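TetR transcriptional regulator (PDB 3QBM) probably binds DNA as a dimeric transcriptional regulator of the TetR family, each subunit joining a helix-turn-helix head to a helical body. Local coordinates at residues A[13-18]-A[34-39]; A[17-22]-A[26-31]; A[58-63]-A[121-126]. One frame throughout, in Å; residues are numbered along the deposited sequence.

Contact 1 of 3, residues A[13-18]-A[34-39]; sequences VAQAAA and MAATGL
Gln15 of helix 2-23 meets Ala36 and Thr37 at the C-terminal end of helix 30-37, and the two backbones come closest at Gln15 and Ala36, whose CA atoms are 6.4 Å apart. The pair belongs to the three-helical DNA-binding head of TetR regulators, in which helix 30-37 is the first helix of the predicted helix-turn-helix and helix 2-23 packs against it. Segment 13-18 is helical throughout. Segment 34-39 is helical up to Thr37 and then breaks at Gly38, whose positive phi suits a glycine and turns the chain toward helix 41-45.

The case illustrates how a small surface contact can rest on the aliphatic part of a polar side chain. Gln15 takes part in both residue pairs. Its CB lies 3.7 Å from Thr37 CG2, and its CG stays close to the same methyl as the two side chains slide past each other in opposite directions. A bend at chi2 (-64°) then carries the amide over toward Ala36, so that OE1 comes within 4.0 Å of Ala36 CB. No hydrogen bond crosses between the segments; the contact is one of van der Waals packing. Ala36 also rests on Leu19, one turn further along helix 2-23, while Val13 faces the other way, onto Ala57 and Tyr61 of helix 51-74.

Thr37 divides its two branches between two tasks. With chi1 at 60°, CG2 is directed at Gln15, whereas OG1 sits between the backbone N and the carbonyl carbon and turns back to its own helix, where it is hydrogen-bonded to Ile33 O. The same oxygen closes an ST turn across the helix end, accepting from Leu39 N at 3.2 Å with an N-H...O angle of 141°.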
loop_
_atom_site.group_PDB
_atom_site.type_symbol
_atom_site.label_atom_id
_atom_site.label_comp_id
_atom_site.label_asym_id
_atom_site.label_seq_id
_atom_site.Cartn_x
_atom_site.Cartn_y
_atom_site.Cartn_z
ATOM N N VAL A 13 -0.391 -13.253 21.225
ATOM C CA VAL A 13 0.256 -12.722 20.035
ATOM C C VAL A 13 -0.665 -12.862 18.829
ATOM O O VAL A 13 -0.786 -11.929 18.034
ATOM C CB VAL A 13 1.625 -13.413 19.760
ATOM C CG1 VAL A 13 2.053 -13.182 18.366
ATOM C CG2 VAL A 13 2.693 -12.922 20.736
ATOM N N ALA A 14 -1.330 -14.008 18.697
ATOM C CA ALA A 14 -2.251 -14.250 17.559
ATOM C C ALA A 14 -3.433 -13.270 17.593
ATOM O O ALA A 14 -3.809 -12.691 16.583
ATOM C CB ALA A 14 -2.745 -15.701 17.526
ATOM N N GLN A 15 -4.013 -13.071 18.758
ATOM C CA GLN A 15 -5.128 -12.113 18.872
ATOM C C GLN A 15 -4.683 -10.654 18.681
ATOM O O GLN A 15 -5.401 -9.843 18.078
ATOM C CB GLN A 15 -5.811 -12.259 20.226
ATOM C CG GLN A 15 -6.414 -13.656 20.474
ATOM C CD GLN A 15 -7.527 -14.000 19.503
ATOM O OE1 GLN A 15 -8.268 -13.129 19.035
ATOM N NE2 GLN A 15 -7.645 -15.286 19.193
ATOM N N ALA A 16 -3.515 -10.311 19.225
ATOM C CA ALA A 16 -2.983 -8.942 19.063
ATOM C C ALA A 16 -2.786 -8.670 17.575
ATOM O O ALA A 16 -3.184 -7.617 17.073
ATOM C CB ALA A 16 -1.681 -8.773 19.792
ATOM N N ALA A 17 -2.209 -9.643 16.872
ATOM C CA ALA A 17 -1.939 -9.488 15.433
ATOM C C ALA A 17 -3.184 -9.144 14.654
ATOM O O ALA A 17 -3.163 -8.248 13.800
ATOM C CB ALA A 17 -1.259 -10.752 14.820
ATOM N N ALA A 18 -4.281 -9.833 14.941
ATOM C CA ALA A 18 -5.530 -9.594 14.207
ATOM C C ALA A 18 -6.058 -8.209 14.485
ATOM O O ALA A 18 -6.499 -7.518 13.570
ATOM C CB ALA A 18 -6.586 -10.658 14.539
HETATM N N MSE A 34 -7.164 -7.065 25.685
HETATM C CA MSE A 34 -7.805 -7.730 26.859
HETATM C C MSE A 34 -9.122 -8.418 26.442
HETATM O O MSE A 34 -9.290 -9.618 26.649
HETATM C CB MSE A 34 -8.058 -6.718 28.006
HETATM C CG MSE A 34 -6.766 -6.229 28.693
HETATM SE SE MSE A 34 -7.011 -4.625 29.729
HETATM C CE MSE A 34 -8.521 -5.288 30.773
ATOM N N ALA A 35 -10.016 -7.658 25.813
ATOM C CA ALA A 35 -11.315 -8.194 25.350
ATOM C C ALA A 35 -11.171 -9.404 24.429
ATOM O O ALA A 35 -11.881 -10.381 24.595
ATOM C CB ALA A 35 -12.135 -7.090 24.638
ATOM N N ALA A 36 -10.248 -9.345 23.471
ATOM C CA ALA A 36 -10.067 -10.430 22.508
ATOM C C ALA A 36 -9.405 -11.695 23.100
ATOM O O ALA A 36 -9.591 -12.781 22.575
ATOM C CB ALA A 36 -9.252 -9.943 21.331
ATOM N N THR A 37 -8.596 -11.546 24.155
ATOM C CA THR A 37 -7.888 -12.687 24.736
ATOM C C THR A 37 -8.607 -13.189 25.978
ATOM O O THR A 37 -8.347 -14.304 26.439
ATOM C CB THR A 37 -6.453 -12.306 25.150
ATOM O OG1 THR A 37 -6.515 -11.241 26.121
ATOM C CG2 THR A 37 -5.608 -11.873 23.913
ATOM N N GLY A 38 -9.519 -12.371 26.495
ATOM C CA GLY A 38 -10.222 -12.659 27.728
ATOM C C GLY A 38 -9.283 -12.540 28.918
ATOM O O GLY A 38 -9.534 -13.114 29.957
ATOM N N LEU A 39 -8.185 -11.802 28.771
ATOM C CA LEU A 39 -7.224 -11.693 29.861
ATOM C C LEU A 39 -7.198 -10.307 30.477
ATOM O O LEU A 39 -7.535 -9.329 29.845
ATOM C CB LEU A 39 -5.813 -12.047 29.373
ATOM C CG LEU A 39 -5.419 -13.469 28.973
ATOM C CD1 LEU A 39 -4.013 -13.451 28.424
ATOM C CD2 LEU A 39 -5.502 -14.480 30.144
#

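Contact 2 of 3, residues A[17-22]-A[26-31]; sequences AALFNV and AGTAIS
Thr28 packs against Leu19 and Phe20 where the chain, having left helix 2-23, comes back to start helix 30-37, the first helix of the predicted helix-turn-helix. The apolar contacts dominate. Phe20 and Thr28 cross at about a right angle, with CD1 of the ring 3.6 Å from Thr28 CB and CE1 3.7 Å from Thr28 CG2. With OG1 beside the backbone N (chi1 -68°), the methyl stands anti to that N and also reaches Leu19 CB at 3.8 Å, and thus fits against both helix residues. The Phe20 ring also stacks with that of Tyr25, in the turn. Were Phe20 replaced by an alanine, Thr28 CB and CG2 would probably lose the ring they pack on and Tyr25 its stacking partner.

The polar side concerns Thr28 OG1, which approaches Leu19 O to 3.2 Å but has its hydrogen bond with Gly24 O in the intervening turn. One side chain therefore serves both the turn and the packing, a compact example of how a short connection is fixed.

Among the neighbouring helices, Leu19 continues onto Asp32 and Ile33 of helix 30-37, Phe20 rests on Ala58 of helix 51-74, and Ala26 packs against Gly27 of the second subunit.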
loop_
_atom_site.group_PDB
_atom_site.type_symbol
_atom_site.label_atom_id
_atom_site.label_comp_id
_atom_site.label_asym_id
_atom_site.label_seq_id
_atom_site.Cartn_x
_atom_site.Cartn_y
_atom_site.Cartn_z
ATOM N N ALA A 17 -2.209 -9.643 16.872
ATOM C CA ALA A 17 -1.939 -9.488 15.433
ATOM C C ALA A 17 -3.184 -9.144 14.654
ATOM O O ALA A 17 -3.163 -8.248 13.800
ATOM C CB ALA A 17 -1.259 -10.752 14.820
ATOM N N ALA A 18 -4.281 -9.833 14.941
ATOM C CA ALA A 18 -5.530 -9.594 14.207
ATOM C C ALA A 18 -6.058 -8.209 14.485
ATOM O O ALA A 18 -6.499 -7.518 13.570
ATOM C CB ALA A 18 -6.586 -10.658 14.539
ATOM N N LEU A 19 -5.983 -7.751 15.745
ATOM C CA LEU A 19 -6.452 -6.419 16.048
ATOM C C LEU A 19 -5.564 -5.342 15.397
ATOM O O LEU A 19 -6.067 -4.333 14.891
ATOM C CB LEU A 19 -6.491 -6.182 17.567
ATOM C CG LEU A 19 -7.583 -6.955 18.329
ATOM C CD1 LEU A 19 -7.318 -6.971 19.853
ATOM C CD2 LEU A 19 -8.944 -6.347 18.045
ATOM N N PHE A 20 -4.245 -5.524 15.481
ATOM C CA PHE A 20 -3.319 -4.526 14.942
ATOM C C PHE A 20 -3.478 -4.433 13.414
ATOM O O PHE A 20 -3.282 -3.381 12.822
ATOM C CB PHE A 20 -1.854 -4.888 15.215
ATOM C CG PHE A 20 -1.432 -4.819 16.642
ATOM C CD1 PHE A 20 -1.732 -3.733 17.437
ATOM C CD2 PHE A 20 -0.605 -5.809 17.171
ATOM C CE1 PHE A 20 -1.284 -3.663 18.732
ATOM C CE2 PHE A 20 -0.152 -5.727 18.461
ATOM C CZ PHE A 20 -0.489 -4.678 19.240
ATOM N N ASN A 21 -3.807 -5.549 12.788
ATOM C CA ASN A 21 -3.935 -5.572 11.331
ATOM C C ASN A 21 -5.074 -4.694 10.796
ATOM O O ASN A 21 -4.998 -4.157 9.660
ATOM C CB ASN A 21 -4.117 -6.994 10.824
ATOM C CG ASN A 21 -3.691 -7.141 9.395
ATOM O OD1 ASN A 21 -2.701 -6.543 8.996
ATOM N ND2 ASN A 21 -4.423 -7.956 8.611
ATOM N N VAL A 22 -6.093 -4.534 11.627
ATOM C CA VAL A 22 -7.253 -3.716 11.315
ATOM C C VAL A 22 -7.134 -2.274 11.768
ATOM O O VAL A 22 -7.318 -1.348 10.958
ATOM C CB VAL A 22 -8.527 -4.353 11.947
ATOM C CG1 VAL A 22 -9.705 -3.377 11.901
ATOM C CG2 VAL A 22 -8.818 -5.670 11.283
ATOM N N ALA A 26 -0.941 2.002 16.852
ATOM C CA ALA A 26 -1.319 3.106 17.751
ATOM C C ALA A 26 -2.824 3.094 18.064
ATOM O O ALA A 26 -3.257 3.480 19.156
ATOM C CB ALA A 26 -0.910 4.467 17.144
ATOM N N GLY A 27 -3.617 2.623 17.116
ATOM C CA GLY A 27 -5.073 2.605 17.259
ATOM C C GLY A 27 -5.679 1.411 17.974
ATOM O O GLY A 27 -6.888 1.349 18.107
ATOM N N THR A 28 -4.857 0.450 18.392
ATOM C CA THR A 28 -5.304 -0.741 19.117
ATOM C C THR A 28 -4.907 -0.499 20.585
ATOM O O THR A 28 -3.712 -0.421 20.883
ATOM C CB THR A 28 -4.644 -2.033 18.564
ATOM O OG1 THR A 28 -5.132 -2.318 17.237
ATOM C CG2 THR A 28 -4.921 -3.266 19.454
ATOM N N ALA A 29 -5.884 -0.318 21.470
ATOM C CA ALA A 29 -5.580 -0.090 22.909
ATOM C C ALA A 29 -5.461 -1.415 23.630
ATOM O O ALA A 29 -5.992 -2.437 23.197
ATOM C CB ALA A 29 -6.643 0.768 23.555
ATOM N N ILE A 30 -4.731 -1.423 24.725
ATOM C CA ILE A 30 -4.547 -2.664 25.465
ATOM C C ILE A 30 -5.921 -3.247 25.915
ATOM O O ILE A 30 -6.081 -4.449 26.006
ATOM C CB ILE A 30 -3.553 -2.479 26.650
ATOM C CG1 ILE A 30 -3.235 -3.838 27.317
ATOM C CG2 ILE A 30 -4.100 -1.487 27.681
ATOM C CD1 ILE A 30 -2.484 -4.783 26.501
ATOM N N SER A 31 -6.899 -2.396 26.197
ATOM C CA SER A 31 -8.232 -2.891 26.546
ATOM C C SER A 31 -8.896 -3.706 25.422
ATOM O O SER A 31 -9.705 -4.600 25.705
ATOM C CB SER A 31 -9.143 -1.743 27.007
ATOM O OG SER A 31 -9.200 -0.715 26.050
#

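Contact 3 of 3, residues A[58-63]-A[121-126]; sequences AFDYAA and RERVRA
Helix 51-74, which links the DNA-binding head of a TetR regulator to its C-terminal body, here runs beside helix 118-144 of that body, and Phe59 and Asp60 meet Arg123 and Val124 between the two helices. The two short segments are nearly parallel, their axes 10° apart in direction and 10.8 Å apart at closest approach. Long side chains bridge this spacing, a worked example of a helix pair joined by an apolar part and a charged pair.

The apolar part is Phe59. Its CG stands anti to the backbone N, which sends the ring toward the facing helix. There CE2 lies 3.6 Å from Arg123 CB, and CZ comes within 3.8 Å of Val124 CG2. Ile106 and Thr109 of helix 105-113 also touch the ring. Val124 is itself packed against Ile174 of the second subunit, so the packing reaches the dimer interface; Ile111 and Asp114, at the magnesium site, have side chains about 8 Å from that of Val124.

Beside it, the chain of Arg123, extended from CG to NE, makes a two-pronged, side-on salt bridge to the Asp60 carboxylate through NE and NH2, one nitrogen to each oxygen. The planes of the two groups are 18° apart, and the paired bonds should resist rotation. NE gives to OD1 of Asp60 over 2.6 Å, with that oxygen tilted out of the guanidinium plane. The second bond is straighter: Arg123 NH2 meets the syn lone pair of Asp60 OD2 at 2.6 Å, with an N-H...O angle of 172°.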
loop_
_atom_site.group_PDB
_atom_site.type_symbol
_atom_site.label_atom_id
_atom_site.label_comp_id
_atom_site.label_asym_id
_atom_site.label_seq_id
_atom_site.Cartn_x
_atom_site.Cartn_y
_atom_site.Cartn_z
ATOM N N ALA A 58 3.664 -9.862 17.769
ATOM C CA ALA A 58 2.457 -9.938 16.927
ATOM C C ALA A 58 2.809 -9.816 15.449
ATOM O O ALA A 58 2.212 -10.521 14.625
ATOM C CB ALA A 58 1.420 -8.859 17.312
ATOM N N PHE A 59 3.751 -8.933 15.088
ATOM C CA PHE A 59 4.190 -8.889 13.692
ATOM C C PHE A 59 4.930 -10.174 13.282
ATOM O O PHE A 59 4.662 -10.744 12.210
ATOM C CB PHE A 59 5.096 -7.719 13.375
ATOM C CG PHE A 59 5.476 -7.659 11.920
ATOM C CD1 PHE A 59 4.633 -7.066 11.014
ATOM C CD2 PHE A 59 6.633 -8.287 11.452
ATOM C CE1 PHE A 59 4.943 -7.074 9.655
ATOM C CE2 PHE A 59 6.955 -8.291 10.105
ATOM C CZ PHE A 59 6.133 -7.684 9.220
ATOM N N ASP A 60 5.877 -10.614 14.105
ATOM C CA ASP A 60 6.641 -11.845 13.807
ATOM C C ASP A 60 5.683 -12.997 13.526
ATOM O O ASP A 60 5.935 -13.840 12.660
ATOM C CB ASP A 60 7.596 -12.190 14.957
ATOM C CG ASP A 60 8.746 -11.239 15.042
ATOM O OD1 ASP A 60 8.978 -10.439 14.097
ATOM O OD2 ASP A 60 9.405 -11.223 16.091
ATOM N N TYR A 61 4.548 -12.984 14.212
ATOM C CA TYR A 61 3.515 -13.987 14.049
ATOM C C TYR A 61 2.792 -13.846 12.721
ATOM O O TYR A 61 2.496 -14.848 12.049
ATOM C CB TYR A 61 2.517 -13.873 15.177
ATOM C CG TYR A 61 1.239 -14.597 14.936
ATOM C CD1 TYR A 61 1.108 -15.949 15.260
ATOM C CD2 TYR A 61 0.145 -13.940 14.410
ATOM C CE1 TYR A 61 -0.077 -16.622 15.029
ATOM C CE2 TYR A 61 -1.052 -14.609 14.168
ATOM C CZ TYR A 61 -1.152 -15.950 14.491
ATOM O OH TYR A 61 -2.331 -16.620 14.264
ATOM N N ALA A 62 2.440 -12.607 12.400
ATOM C CA ALA A 62 1.842 -12.273 11.110
ATOM C C ALA A 62 2.816 -12.632 9.982
ATOM O O ALA A 62 2.406 -13.230 8.998
ATOM C CB ALA A 62 1.458 -10.796 11.067
ATOM N N ALA A 63 4.099 -12.320 10.156
ATOM C CA ALA A 63 5.120 -12.646 9.161
ATOM C C ALA A 63 5.202 -14.157 8.938
ATOM O O ALA A 63 5.213 -14.607 7.799
ATOM C CB ALA A 63 6.477 -12.087 9.545
ATOM N N ARG A 121 9.700 -1.369 10.775
ATOM C CA ARG A 121 10.141 -1.140 9.403
ATOM C C ARG A 121 11.178 -2.188 8.982
ATOM O O ARG A 121 11.115 -2.742 7.872
ATOM C CB ARG A 121 10.691 0.300 9.233
ATOM C CG ARG A 121 11.153 0.619 7.815
ATOM C CD ARG A 121 11.468 2.096 7.613
ATOM N NE ARG A 121 12.635 2.491 8.384
ATOM C CZ ARG A 121 12.670 3.409 9.362
ATOM N NH1 ARG A 121 11.585 4.096 9.756
ATOM N NH2 ARG A 121 13.831 3.661 9.956
ATOM N N GLU A 122 12.114 -2.490 9.880
ATOM C CA GLU A 122 13.161 -3.450 9.587
ATOM C C GLU A 122 12.579 -4.841 9.406
ATOM O O GLU A 122 13.041 -5.615 8.574
ATOM C CB GLU A 122 14.210 -3.467 10.708
ATOM C CG GLU A 122 15.403 -4.322 10.326
ATOM C CD GLU A 122 16.546 -4.233 11.333
ATOM O OE1 GLU A 122 16.279 -4.057 12.542
ATOM O OE2 GLU A 122 17.713 -4.359 10.905
ATOM N N ARG A 123 11.575 -5.164 10.216
ATOM C CA ARG A 123 10.880 -6.447 10.104
ATOM C C ARG A 123 10.081 -6.573 8.789
ATOM O O ARG A 123 10.086 -7.638 8.156
ATOM C CB ARG A 123 9.977 -6.649 11.307
ATOM C CG ARG A 123 10.698 -7.252 12.500
ATOM C CD ARG A 123 9.847 -7.108 13.729
ATOM N NE ARG A 123 10.056 -8.185 14.691
ATOM C CZ ARG A 123 11.012 -8.242 15.612
ATOM N NH1 ARG A 123 11.920 -7.293 15.745
ATOM N NH2 ARG A 123 11.037 -9.281 16.434
ATOM N N VAL A 124 9.408 -5.487 8.401
ATOM C CA VAL A 124 8.690 -5.450 7.142
ATOM C C VAL A 124 9.708 -5.626 6.030
ATOM O O VAL A 124 9.494 -6.470 5.148
ATOM C CB VAL A 124 7.824 -4.162 6.976
ATOM C CG1 VAL A 124 7.178 -4.042 5.551
ATOM C CG2 VAL A 124 6.707 -4.139 8.017
ATOM N N ARG A 125 10.820 -4.887 6.085
ATOM C CA ARG A 125 11.859 -4.991 5.055
ATOM C C ARG A 125 12.396 -6.408 4.934
ATOM O O ARG A 125 12.610 -6.900 3.829
ATOM C CB ARG A 125 12.972 -3.963 5.274
ATOM C CG ARG A 125 14.149 -4.065 4.328
ATOM C CD ARG A 125 15.065 -2.863 4.555
ATOM N NE ARG A 125 16.056 -2.710 3.499
ATOM C CZ ARG A 125 16.841 -1.648 3.347
ATOM N NH1 ARG A 125 16.770 -0.610 4.178
ATOM N NH2 ARG A 125 17.703 -1.620 2.346
ATOM N N ALA A 126 12.595 -7.069 6.069
ATOM C CA ALA A 126 13.056 -8.461 6.079
ATOM C C ALA A 126 12.066 -9.389 5.325
ATOM O O ALA A 126 12.492 -10.261 4.552
ATOM C CB ALA A 126 13.285 -8.927 7.515
#

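How the contacts relate
Read from the N terminus, the chain leaves helix 2-23, turns, and forms helix 30-37. Contact 2 closes the short turn between them, and contact 1 closes the wider loop that contains it, starting from the same part of helix 2-23 and sharing Ala17 and Ala18. The two meet where Leu19 CD1 lies 3.8 Å from Ala36 CB. Contact 3 follows in series and spans a much longer loop, from helix 51-74 to helix 118-144. Helix 51-74 connects the two regions: Ala58 and Tyr61 pack on Val13, Ala14, Ala17 and Phe20, while Phe59 and Asp60 touch helix 118-144 of the body. Thus the predicted DNA-binding head is joined to the helices beside the second subunit.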